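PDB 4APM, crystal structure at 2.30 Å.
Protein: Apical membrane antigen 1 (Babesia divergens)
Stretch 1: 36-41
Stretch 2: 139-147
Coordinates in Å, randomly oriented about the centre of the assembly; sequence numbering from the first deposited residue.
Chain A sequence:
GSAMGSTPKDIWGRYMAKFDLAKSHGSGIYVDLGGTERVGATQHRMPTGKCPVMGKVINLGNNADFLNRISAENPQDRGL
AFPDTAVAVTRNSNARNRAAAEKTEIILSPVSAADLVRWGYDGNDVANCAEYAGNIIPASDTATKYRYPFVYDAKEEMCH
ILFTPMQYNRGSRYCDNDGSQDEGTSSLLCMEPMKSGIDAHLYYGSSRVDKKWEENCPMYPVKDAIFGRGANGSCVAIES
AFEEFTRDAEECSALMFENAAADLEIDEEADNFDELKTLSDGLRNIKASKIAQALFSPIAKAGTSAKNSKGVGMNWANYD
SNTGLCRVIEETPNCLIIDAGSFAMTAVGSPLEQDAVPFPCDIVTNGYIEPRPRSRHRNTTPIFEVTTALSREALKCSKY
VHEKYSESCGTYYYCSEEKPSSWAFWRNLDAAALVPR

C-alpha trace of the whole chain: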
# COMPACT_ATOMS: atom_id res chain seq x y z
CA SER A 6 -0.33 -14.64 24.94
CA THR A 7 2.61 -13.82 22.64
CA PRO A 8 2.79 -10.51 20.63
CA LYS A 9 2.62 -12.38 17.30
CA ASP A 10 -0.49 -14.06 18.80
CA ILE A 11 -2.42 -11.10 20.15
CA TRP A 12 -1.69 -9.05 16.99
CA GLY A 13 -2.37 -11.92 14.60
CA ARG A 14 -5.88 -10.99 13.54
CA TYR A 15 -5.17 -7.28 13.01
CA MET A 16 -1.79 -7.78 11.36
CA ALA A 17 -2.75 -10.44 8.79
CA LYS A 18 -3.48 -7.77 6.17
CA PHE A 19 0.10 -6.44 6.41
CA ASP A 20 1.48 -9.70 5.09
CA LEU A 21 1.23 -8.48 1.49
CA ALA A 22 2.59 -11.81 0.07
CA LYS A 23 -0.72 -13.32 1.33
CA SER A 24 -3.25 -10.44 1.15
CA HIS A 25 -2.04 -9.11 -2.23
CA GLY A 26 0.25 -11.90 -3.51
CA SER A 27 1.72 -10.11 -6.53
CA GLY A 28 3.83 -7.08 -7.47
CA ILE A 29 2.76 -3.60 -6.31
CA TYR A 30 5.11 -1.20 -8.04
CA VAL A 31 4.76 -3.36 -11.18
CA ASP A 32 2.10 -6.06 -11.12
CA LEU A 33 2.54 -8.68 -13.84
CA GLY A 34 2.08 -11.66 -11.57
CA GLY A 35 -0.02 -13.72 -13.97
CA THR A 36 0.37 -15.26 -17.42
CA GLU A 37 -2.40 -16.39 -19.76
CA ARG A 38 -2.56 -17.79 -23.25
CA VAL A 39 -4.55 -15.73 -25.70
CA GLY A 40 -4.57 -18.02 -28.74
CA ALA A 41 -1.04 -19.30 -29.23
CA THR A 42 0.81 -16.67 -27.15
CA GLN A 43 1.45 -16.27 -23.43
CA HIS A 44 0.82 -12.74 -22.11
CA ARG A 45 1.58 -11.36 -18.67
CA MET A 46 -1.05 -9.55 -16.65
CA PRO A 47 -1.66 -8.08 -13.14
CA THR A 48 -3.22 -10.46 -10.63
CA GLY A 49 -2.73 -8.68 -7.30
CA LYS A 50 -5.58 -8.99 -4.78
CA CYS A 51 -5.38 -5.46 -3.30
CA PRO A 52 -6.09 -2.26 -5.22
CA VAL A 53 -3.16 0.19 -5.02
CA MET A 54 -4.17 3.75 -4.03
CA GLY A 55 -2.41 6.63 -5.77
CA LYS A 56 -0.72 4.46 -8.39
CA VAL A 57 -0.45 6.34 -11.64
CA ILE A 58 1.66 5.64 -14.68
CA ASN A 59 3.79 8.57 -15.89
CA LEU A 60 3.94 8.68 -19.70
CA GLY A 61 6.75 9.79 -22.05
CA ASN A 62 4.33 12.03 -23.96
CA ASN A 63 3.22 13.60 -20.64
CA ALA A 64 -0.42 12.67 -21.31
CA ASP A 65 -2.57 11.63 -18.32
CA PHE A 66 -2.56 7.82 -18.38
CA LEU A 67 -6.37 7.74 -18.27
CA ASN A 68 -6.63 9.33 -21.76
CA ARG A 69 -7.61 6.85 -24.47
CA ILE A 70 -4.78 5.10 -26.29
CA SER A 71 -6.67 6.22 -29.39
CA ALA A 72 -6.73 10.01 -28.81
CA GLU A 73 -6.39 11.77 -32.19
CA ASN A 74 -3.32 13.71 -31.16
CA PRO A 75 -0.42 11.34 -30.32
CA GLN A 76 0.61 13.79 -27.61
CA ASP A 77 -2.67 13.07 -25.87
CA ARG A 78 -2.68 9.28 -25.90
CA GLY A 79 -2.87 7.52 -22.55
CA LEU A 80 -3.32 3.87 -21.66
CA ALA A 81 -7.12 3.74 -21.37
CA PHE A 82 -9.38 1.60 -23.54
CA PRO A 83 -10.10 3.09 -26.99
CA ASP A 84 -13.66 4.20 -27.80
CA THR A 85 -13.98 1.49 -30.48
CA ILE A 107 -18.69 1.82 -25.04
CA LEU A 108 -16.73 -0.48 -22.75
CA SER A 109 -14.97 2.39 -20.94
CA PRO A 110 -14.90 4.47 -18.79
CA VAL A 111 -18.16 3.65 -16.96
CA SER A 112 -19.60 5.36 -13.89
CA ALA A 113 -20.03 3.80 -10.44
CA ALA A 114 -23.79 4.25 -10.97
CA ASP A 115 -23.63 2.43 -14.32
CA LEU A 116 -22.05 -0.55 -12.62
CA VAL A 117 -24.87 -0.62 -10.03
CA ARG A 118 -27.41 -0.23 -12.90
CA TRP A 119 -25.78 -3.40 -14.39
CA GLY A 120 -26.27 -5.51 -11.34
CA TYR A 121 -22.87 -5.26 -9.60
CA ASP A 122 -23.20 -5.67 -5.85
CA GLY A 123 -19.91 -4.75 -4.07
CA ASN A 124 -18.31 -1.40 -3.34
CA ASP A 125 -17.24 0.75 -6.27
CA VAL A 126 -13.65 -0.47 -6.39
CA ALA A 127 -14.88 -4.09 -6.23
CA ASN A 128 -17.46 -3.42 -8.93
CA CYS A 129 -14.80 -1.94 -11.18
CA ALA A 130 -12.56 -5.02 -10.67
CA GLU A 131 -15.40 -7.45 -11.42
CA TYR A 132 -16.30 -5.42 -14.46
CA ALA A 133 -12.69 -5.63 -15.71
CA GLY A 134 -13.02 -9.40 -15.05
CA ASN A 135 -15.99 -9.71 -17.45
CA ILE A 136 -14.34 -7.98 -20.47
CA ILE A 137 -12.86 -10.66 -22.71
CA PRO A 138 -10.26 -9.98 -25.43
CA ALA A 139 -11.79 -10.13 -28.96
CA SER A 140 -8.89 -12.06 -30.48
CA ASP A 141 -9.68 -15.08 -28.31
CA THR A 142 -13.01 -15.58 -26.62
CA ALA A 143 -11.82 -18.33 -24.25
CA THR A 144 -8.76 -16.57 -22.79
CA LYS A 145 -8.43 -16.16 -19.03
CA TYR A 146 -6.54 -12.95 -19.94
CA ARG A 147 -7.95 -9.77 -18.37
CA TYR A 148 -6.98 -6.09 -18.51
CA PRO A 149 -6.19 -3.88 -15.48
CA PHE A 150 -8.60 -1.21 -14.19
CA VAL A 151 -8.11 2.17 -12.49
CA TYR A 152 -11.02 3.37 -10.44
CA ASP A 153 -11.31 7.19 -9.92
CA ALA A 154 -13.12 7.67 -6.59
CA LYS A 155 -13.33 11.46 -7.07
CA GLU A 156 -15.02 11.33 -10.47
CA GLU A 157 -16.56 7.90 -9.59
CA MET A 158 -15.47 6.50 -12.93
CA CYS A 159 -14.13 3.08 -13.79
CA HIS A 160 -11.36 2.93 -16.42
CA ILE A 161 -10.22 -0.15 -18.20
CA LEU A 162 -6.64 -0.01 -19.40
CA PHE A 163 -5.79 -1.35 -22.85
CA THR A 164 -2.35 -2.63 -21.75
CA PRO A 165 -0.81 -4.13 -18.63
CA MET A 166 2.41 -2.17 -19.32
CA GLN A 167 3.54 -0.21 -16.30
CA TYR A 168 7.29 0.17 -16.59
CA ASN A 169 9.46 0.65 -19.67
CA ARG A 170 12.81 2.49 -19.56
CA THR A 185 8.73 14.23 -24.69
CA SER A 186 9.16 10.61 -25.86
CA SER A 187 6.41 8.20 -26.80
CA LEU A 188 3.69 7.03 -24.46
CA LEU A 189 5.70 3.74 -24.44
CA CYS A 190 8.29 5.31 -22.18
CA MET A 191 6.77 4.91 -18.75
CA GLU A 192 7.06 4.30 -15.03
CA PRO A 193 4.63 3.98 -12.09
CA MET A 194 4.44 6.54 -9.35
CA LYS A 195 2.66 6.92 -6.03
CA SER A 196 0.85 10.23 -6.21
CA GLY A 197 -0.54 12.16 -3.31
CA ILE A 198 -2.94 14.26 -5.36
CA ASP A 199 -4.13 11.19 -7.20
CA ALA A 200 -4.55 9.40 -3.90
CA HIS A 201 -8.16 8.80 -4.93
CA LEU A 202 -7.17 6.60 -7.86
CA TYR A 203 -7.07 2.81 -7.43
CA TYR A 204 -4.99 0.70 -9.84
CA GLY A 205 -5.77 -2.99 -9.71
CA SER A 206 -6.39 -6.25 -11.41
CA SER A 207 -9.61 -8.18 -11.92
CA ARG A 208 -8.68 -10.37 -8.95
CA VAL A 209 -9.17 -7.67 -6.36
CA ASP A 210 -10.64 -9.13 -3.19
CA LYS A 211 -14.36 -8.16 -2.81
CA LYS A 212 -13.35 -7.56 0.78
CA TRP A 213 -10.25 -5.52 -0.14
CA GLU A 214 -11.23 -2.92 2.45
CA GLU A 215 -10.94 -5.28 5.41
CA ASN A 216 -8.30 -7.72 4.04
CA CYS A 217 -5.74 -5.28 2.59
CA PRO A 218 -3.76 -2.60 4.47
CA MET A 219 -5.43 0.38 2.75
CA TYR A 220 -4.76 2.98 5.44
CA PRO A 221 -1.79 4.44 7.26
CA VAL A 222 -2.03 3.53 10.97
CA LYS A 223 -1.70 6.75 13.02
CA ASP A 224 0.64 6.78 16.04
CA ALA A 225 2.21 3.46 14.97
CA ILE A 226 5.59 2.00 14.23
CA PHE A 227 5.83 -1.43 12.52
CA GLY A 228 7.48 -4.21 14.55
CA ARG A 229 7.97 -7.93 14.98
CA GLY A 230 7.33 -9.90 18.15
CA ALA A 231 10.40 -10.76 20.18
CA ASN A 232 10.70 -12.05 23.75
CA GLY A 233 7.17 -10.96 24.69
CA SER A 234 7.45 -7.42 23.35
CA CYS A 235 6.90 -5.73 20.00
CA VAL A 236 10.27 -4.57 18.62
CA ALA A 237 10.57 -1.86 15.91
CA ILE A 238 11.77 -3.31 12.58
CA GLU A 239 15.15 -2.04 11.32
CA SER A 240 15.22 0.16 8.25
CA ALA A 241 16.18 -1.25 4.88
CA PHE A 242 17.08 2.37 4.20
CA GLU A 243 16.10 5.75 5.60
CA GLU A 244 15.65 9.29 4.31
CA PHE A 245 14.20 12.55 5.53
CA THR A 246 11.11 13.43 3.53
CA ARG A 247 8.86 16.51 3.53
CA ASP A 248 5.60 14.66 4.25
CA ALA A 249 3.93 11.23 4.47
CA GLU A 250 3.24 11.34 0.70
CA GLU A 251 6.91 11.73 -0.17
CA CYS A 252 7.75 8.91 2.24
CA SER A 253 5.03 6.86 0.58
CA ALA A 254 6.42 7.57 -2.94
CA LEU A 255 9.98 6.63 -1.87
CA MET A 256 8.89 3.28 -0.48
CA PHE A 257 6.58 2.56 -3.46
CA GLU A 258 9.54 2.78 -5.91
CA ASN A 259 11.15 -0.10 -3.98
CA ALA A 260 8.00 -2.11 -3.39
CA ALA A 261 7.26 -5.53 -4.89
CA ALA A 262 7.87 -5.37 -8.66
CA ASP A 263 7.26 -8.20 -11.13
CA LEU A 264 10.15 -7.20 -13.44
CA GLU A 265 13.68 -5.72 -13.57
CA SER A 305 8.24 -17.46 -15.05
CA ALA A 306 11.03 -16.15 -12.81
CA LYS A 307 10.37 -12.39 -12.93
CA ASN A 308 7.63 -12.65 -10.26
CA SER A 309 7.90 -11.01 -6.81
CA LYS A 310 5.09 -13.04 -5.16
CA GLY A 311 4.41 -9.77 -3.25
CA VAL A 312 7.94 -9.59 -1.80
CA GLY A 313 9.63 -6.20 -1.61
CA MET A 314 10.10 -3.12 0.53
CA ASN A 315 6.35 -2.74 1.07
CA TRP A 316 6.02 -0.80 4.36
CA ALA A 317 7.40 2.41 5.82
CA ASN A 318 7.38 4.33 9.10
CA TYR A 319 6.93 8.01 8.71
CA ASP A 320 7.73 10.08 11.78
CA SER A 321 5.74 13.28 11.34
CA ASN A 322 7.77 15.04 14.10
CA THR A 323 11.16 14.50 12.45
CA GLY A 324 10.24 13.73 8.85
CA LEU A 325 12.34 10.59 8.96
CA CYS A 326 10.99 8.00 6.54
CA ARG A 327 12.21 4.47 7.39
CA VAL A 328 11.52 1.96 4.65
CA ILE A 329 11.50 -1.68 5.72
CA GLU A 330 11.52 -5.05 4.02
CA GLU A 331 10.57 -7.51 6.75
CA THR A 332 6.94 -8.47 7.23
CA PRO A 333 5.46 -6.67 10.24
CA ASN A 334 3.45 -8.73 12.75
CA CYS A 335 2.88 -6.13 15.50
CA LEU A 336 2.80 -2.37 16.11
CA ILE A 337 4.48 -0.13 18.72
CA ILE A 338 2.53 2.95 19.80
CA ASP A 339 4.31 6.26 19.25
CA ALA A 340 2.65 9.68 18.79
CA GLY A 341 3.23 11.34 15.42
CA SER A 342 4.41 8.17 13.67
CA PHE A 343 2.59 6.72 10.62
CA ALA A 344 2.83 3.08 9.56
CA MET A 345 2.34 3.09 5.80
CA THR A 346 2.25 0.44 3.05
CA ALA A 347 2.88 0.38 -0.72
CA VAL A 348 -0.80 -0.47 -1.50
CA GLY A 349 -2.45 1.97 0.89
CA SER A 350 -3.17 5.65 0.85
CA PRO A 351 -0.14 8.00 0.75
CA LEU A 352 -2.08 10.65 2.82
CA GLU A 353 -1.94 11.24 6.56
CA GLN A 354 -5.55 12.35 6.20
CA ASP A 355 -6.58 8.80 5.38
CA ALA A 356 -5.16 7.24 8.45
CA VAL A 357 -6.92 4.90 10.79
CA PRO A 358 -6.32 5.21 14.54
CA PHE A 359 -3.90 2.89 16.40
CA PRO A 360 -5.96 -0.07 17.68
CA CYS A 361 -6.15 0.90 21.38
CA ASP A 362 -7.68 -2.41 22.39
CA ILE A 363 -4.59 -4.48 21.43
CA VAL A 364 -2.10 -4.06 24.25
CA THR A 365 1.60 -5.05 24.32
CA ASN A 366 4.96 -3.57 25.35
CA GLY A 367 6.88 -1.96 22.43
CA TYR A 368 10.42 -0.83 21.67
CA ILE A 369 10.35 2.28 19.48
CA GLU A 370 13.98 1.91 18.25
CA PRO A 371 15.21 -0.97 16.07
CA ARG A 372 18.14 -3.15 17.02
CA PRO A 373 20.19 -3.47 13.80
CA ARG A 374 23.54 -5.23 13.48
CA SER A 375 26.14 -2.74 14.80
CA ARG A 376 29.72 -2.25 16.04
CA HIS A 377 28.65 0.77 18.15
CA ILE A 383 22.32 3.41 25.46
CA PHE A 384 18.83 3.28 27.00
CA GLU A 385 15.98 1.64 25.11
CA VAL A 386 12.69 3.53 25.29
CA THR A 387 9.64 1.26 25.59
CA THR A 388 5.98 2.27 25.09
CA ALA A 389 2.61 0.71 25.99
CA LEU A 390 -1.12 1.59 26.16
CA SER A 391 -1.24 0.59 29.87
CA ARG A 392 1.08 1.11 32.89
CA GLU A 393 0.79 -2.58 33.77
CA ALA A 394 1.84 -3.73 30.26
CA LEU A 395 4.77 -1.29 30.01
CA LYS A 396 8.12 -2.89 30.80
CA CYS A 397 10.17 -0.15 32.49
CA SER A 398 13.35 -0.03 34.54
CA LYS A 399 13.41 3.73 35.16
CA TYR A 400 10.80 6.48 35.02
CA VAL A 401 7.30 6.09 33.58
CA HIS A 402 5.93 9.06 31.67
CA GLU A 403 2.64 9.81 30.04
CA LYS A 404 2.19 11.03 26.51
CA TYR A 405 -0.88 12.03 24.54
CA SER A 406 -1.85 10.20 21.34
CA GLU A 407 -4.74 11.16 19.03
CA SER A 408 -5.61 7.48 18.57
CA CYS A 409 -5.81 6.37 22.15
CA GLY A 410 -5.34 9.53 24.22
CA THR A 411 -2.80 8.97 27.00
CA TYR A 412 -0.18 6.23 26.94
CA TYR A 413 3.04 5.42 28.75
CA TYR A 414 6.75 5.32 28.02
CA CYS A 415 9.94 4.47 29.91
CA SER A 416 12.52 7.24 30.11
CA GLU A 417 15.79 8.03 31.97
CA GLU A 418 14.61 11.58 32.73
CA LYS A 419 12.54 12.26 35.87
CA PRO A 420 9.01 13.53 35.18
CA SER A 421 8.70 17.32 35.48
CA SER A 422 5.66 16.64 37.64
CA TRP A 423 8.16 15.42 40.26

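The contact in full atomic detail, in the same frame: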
# COMPACT_ATOMS: atom_id res chain seq x y z
N THR A 36 0.22 -15.02 -15.99
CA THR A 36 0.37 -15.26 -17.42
C THR A 36 -0.80 -16.08 -17.95
O THR A 36 -1.28 -17.00 -17.29
CB THR A 36 1.66 -16.03 -17.74
OG1 THR A 36 2.74 -15.45 -17.01
CG2 THR A 36 1.99 -15.93 -19.22
N GLU A 37 -1.30 -15.68 -19.11
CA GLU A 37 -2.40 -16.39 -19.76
C GLU A 37 -2.22 -16.43 -21.27
O GLU A 37 -1.77 -15.44 -21.90
CB GLU A 37 -3.77 -15.79 -19.41
CG GLU A 37 -4.04 -15.69 -17.93
CD GLU A 37 -4.28 -17.04 -17.28
OE1 GLU A 37 -4.67 -17.99 -18.00
OE2 GLU A 37 -4.07 -17.15 -16.05
N ARG A 38 -2.54 -17.59 -21.83
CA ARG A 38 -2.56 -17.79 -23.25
C ARG A 38 -3.77 -17.09 -23.83
O ARG A 38 -4.89 -17.26 -23.36
CB ARG A 38 -2.55 -19.29 -23.60
CG ARG A 38 -2.96 -19.61 -25.04
CD ARG A 38 -2.32 -20.88 -25.59
NE ARG A 38 -2.42 -22.00 -24.66
CZ ARG A 38 -1.39 -22.73 -24.25
NH1 ARG A 38 -0.17 -22.49 -24.72
NH2 ARG A 38 -1.58 -23.72 -23.39
N VAL A 39 -3.51 -16.25 -24.83
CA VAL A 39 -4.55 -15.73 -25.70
C VAL A 39 -4.30 -16.20 -27.14
O VAL A 39 -3.56 -15.57 -27.91
CB VAL A 39 -4.63 -14.19 -25.60
CG1 VAL A 39 -3.24 -13.58 -25.55
CG2 VAL A 39 -5.44 -13.61 -26.74
N GLY A 40 -4.89 -17.34 -27.49
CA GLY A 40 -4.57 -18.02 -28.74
C GLY A 40 -3.35 -18.89 -28.58
O GLY A 40 -3.35 -19.84 -27.81
N ALA A 41 -2.28 -18.54 -29.29
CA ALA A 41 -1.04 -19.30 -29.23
C ALA A 41 -0.03 -18.69 -28.25
O ALA A 41 0.89 -19.37 -27.80
CB ALA A 41 -0.42 -19.41 -30.62
N ALA A 139 -11.17 -9.73 -27.69
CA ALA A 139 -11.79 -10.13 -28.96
C ALA A 139 -11.04 -11.26 -29.65
O ALA A 139 -11.64 -12.24 -30.09
CB ALA A 139 -11.90 -8.93 -29.89
N SER A 140 -9.72 -11.13 -29.71
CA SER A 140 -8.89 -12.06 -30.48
C SER A 140 -9.02 -13.51 -30.04
O SER A 140 -8.69 -14.43 -30.79
CB SER A 140 -7.43 -11.63 -30.44
OG SER A 140 -6.89 -11.83 -29.15
N ASP A 141 -9.50 -13.73 -28.82
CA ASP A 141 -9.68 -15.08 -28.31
C ASP A 141 -10.69 -15.09 -27.18
O ASP A 141 -10.42 -14.60 -26.08
CB ASP A 141 -8.35 -15.67 -27.85
CG ASP A 141 -8.51 -17.04 -27.24
OD1 ASP A 141 -9.65 -17.56 -27.24
OD2 ASP A 141 -7.50 -17.62 -26.77
N THR A 142 -11.82 -15.73 -27.44
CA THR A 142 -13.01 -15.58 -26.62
C THR A 142 -12.98 -16.52 -25.41
O THR A 142 -13.82 -16.42 -24.52
CB THR A 142 -14.31 -15.74 -27.45
OG1 THR A 142 -14.94 -17.00 -27.17
CG2 THR A 142 -14.02 -15.65 -28.95
N ALA A 143 -11.99 -17.40 -25.38
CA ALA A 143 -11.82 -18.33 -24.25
C ALA A 143 -10.62 -18.00 -23.35
O ALA A 143 -10.32 -18.75 -22.41
CB ALA A 143 -11.73 -19.77 -24.74
N THR A 144 -9.90 -16.92 -23.64
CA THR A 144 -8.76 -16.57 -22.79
C THR A 144 -9.18 -16.23 -21.36
O THR A 144 -10.26 -15.69 -21.12
CB THR A 144 -7.89 -15.45 -23.38
OG1 THR A 144 -6.67 -15.36 -22.64
CG2 THR A 144 -8.60 -14.10 -23.35
N LYS A 145 -8.33 -16.61 -20.41
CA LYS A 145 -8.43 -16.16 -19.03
C LYS A 145 -7.75 -14.79 -18.85
O LYS A 145 -7.70 -14.23 -17.73
CB LYS A 145 -7.78 -17.19 -18.10
CG LYS A 145 -8.64 -18.41 -17.81
CD LYS A 145 -7.77 -19.62 -17.50
CE LYS A 145 -8.41 -20.49 -16.43
NZ LYS A 145 -8.05 -21.94 -16.59
N TYR A 146 -7.23 -14.24 -19.96
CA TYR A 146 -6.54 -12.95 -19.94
C TYR A 146 -7.52 -11.81 -19.64
O TYR A 146 -8.60 -11.74 -20.22
CB TYR A 146 -5.81 -12.70 -21.27
CG TYR A 146 -4.97 -11.45 -21.26
CD1 TYR A 146 -5.52 -10.23 -21.56
CD2 TYR A 146 -3.63 -11.49 -20.89
CE1 TYR A 146 -4.76 -9.08 -21.53
CE2 TYR A 146 -2.86 -10.35 -20.85
CZ TYR A 146 -3.43 -9.15 -21.16
OH TYR A 146 -2.69 -8.00 -21.12
N ARG A 147 -7.12 -10.92 -18.73
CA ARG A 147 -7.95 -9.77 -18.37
C ARG A 147 -7.11 -8.51 -18.23
O ARG A 147 -5.94 -8.58 -17.91
CB ARG A 147 -8.73 -10.03 -17.07
CG ARG A 147 -9.73 -11.19 -17.13
CD ARG A 147 -10.88 -10.94 -18.10
NE ARG A 147 -11.83 -12.04 -18.04
CZ ARG A 147 -11.82 -13.10 -18.86
NH1 ARG A 147 -10.95 -13.19 -19.86
NH2 ARG A 147 -12.69 -14.08 -18.67
O HOH W 1 -6.03 -18.32 -20.94

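Although an extended strand here runs alongside another segment of the same chain, no direct hydrogen bond joins one backbone to the other; the two direct hydrogen bonds between the stretches each pair a side chain of the irregular segment with a backbone group of the strand side. The contact thus illustrates a general principle: a loop without regular structure can dock against a strand by letting short polar side chains stand in for the peptide groups of a neighbouring strand.

The first substitute is Thr 144. Its CA-to-CB bond points toward the first stretch, chi1 lies in the t well, and Thr 144 OG1 donates to the carbonyl O of Arg 38 at 2.7 Å. The same oxygen accepts from its own segment, because Tyr 146 N donates to Thr 144 OG1 at 3.0 Å. One hydroxyl therefore both satisfies a strand carbonyl and braces the loop two residues further on. Threonine suits this buried position, since a short side chain brings the hydroxyl close to both backbones.

Asp 141 is the second substitute, and its two carboxylate oxygens have different partners. Asp 141 OD2 accepts from Gly 40 N at 2.7 Å, while Asp 141 OD1 accepts from Ala 143 N at 3.0 Å within the loop. The second bond steadies the type I turn from Asp 141 to Thr 144, whose backbone closure, Thr 144 N to Asp 141 O at 3.4 Å, is weak. Asp 141 and Thr 144 begin and end the turn, and both point their CA-to-CB bonds toward the first stretch, where they bind the amide of Gly 40 and the carbonyl of Arg 38, on either side of Val 39 in the sequence. Gly 40 itself has phi/psi of 84/-115, a conformation in which a CB would be jammed against the carbonyl O of Val 39; that backbone strain alone calls for glycine.

A water adds a third link. Water 1 donates to Arg 38 O at 2.9 Å and to Glu 37 OE1 at 3.3 Å, and accepts from Lys 145 N at 2.9 Å. It thereby connects the amide of Lys 145 with the strand, while Arg 38 O receives both the water and the threonine hydroxyl.

Packing fills the space around these polar links, and 354 Å² is buried in all, counting both sides. Glu 37 and Val 39 contribute most on the strand side. The CA-to-CB bond of Glu 37 points toward the loop, and the side chain folds through m, m torsions; Glu 37 CB lies 4.1 Å from Tyr 146 CB, and Glu 37 OE1 reaches 3.2 Å from Lys 145 CB. The base of the glutamate packs near Tyr 146, while OE1 both lies against Lys 145 CB and accepts from the water. Lys 145 offers the start of its side chain to this contact, but its end leads away. Val 39, branched and apolar, sets CG2 3.7 Å from Asp 141 CB and 3.3 Å from Ser 140 OG, packing beside the base of Asp 141. The CA-to-CB bond of Arg 38, by contrast, points away, and the residue participates chiefly through its carbonyl.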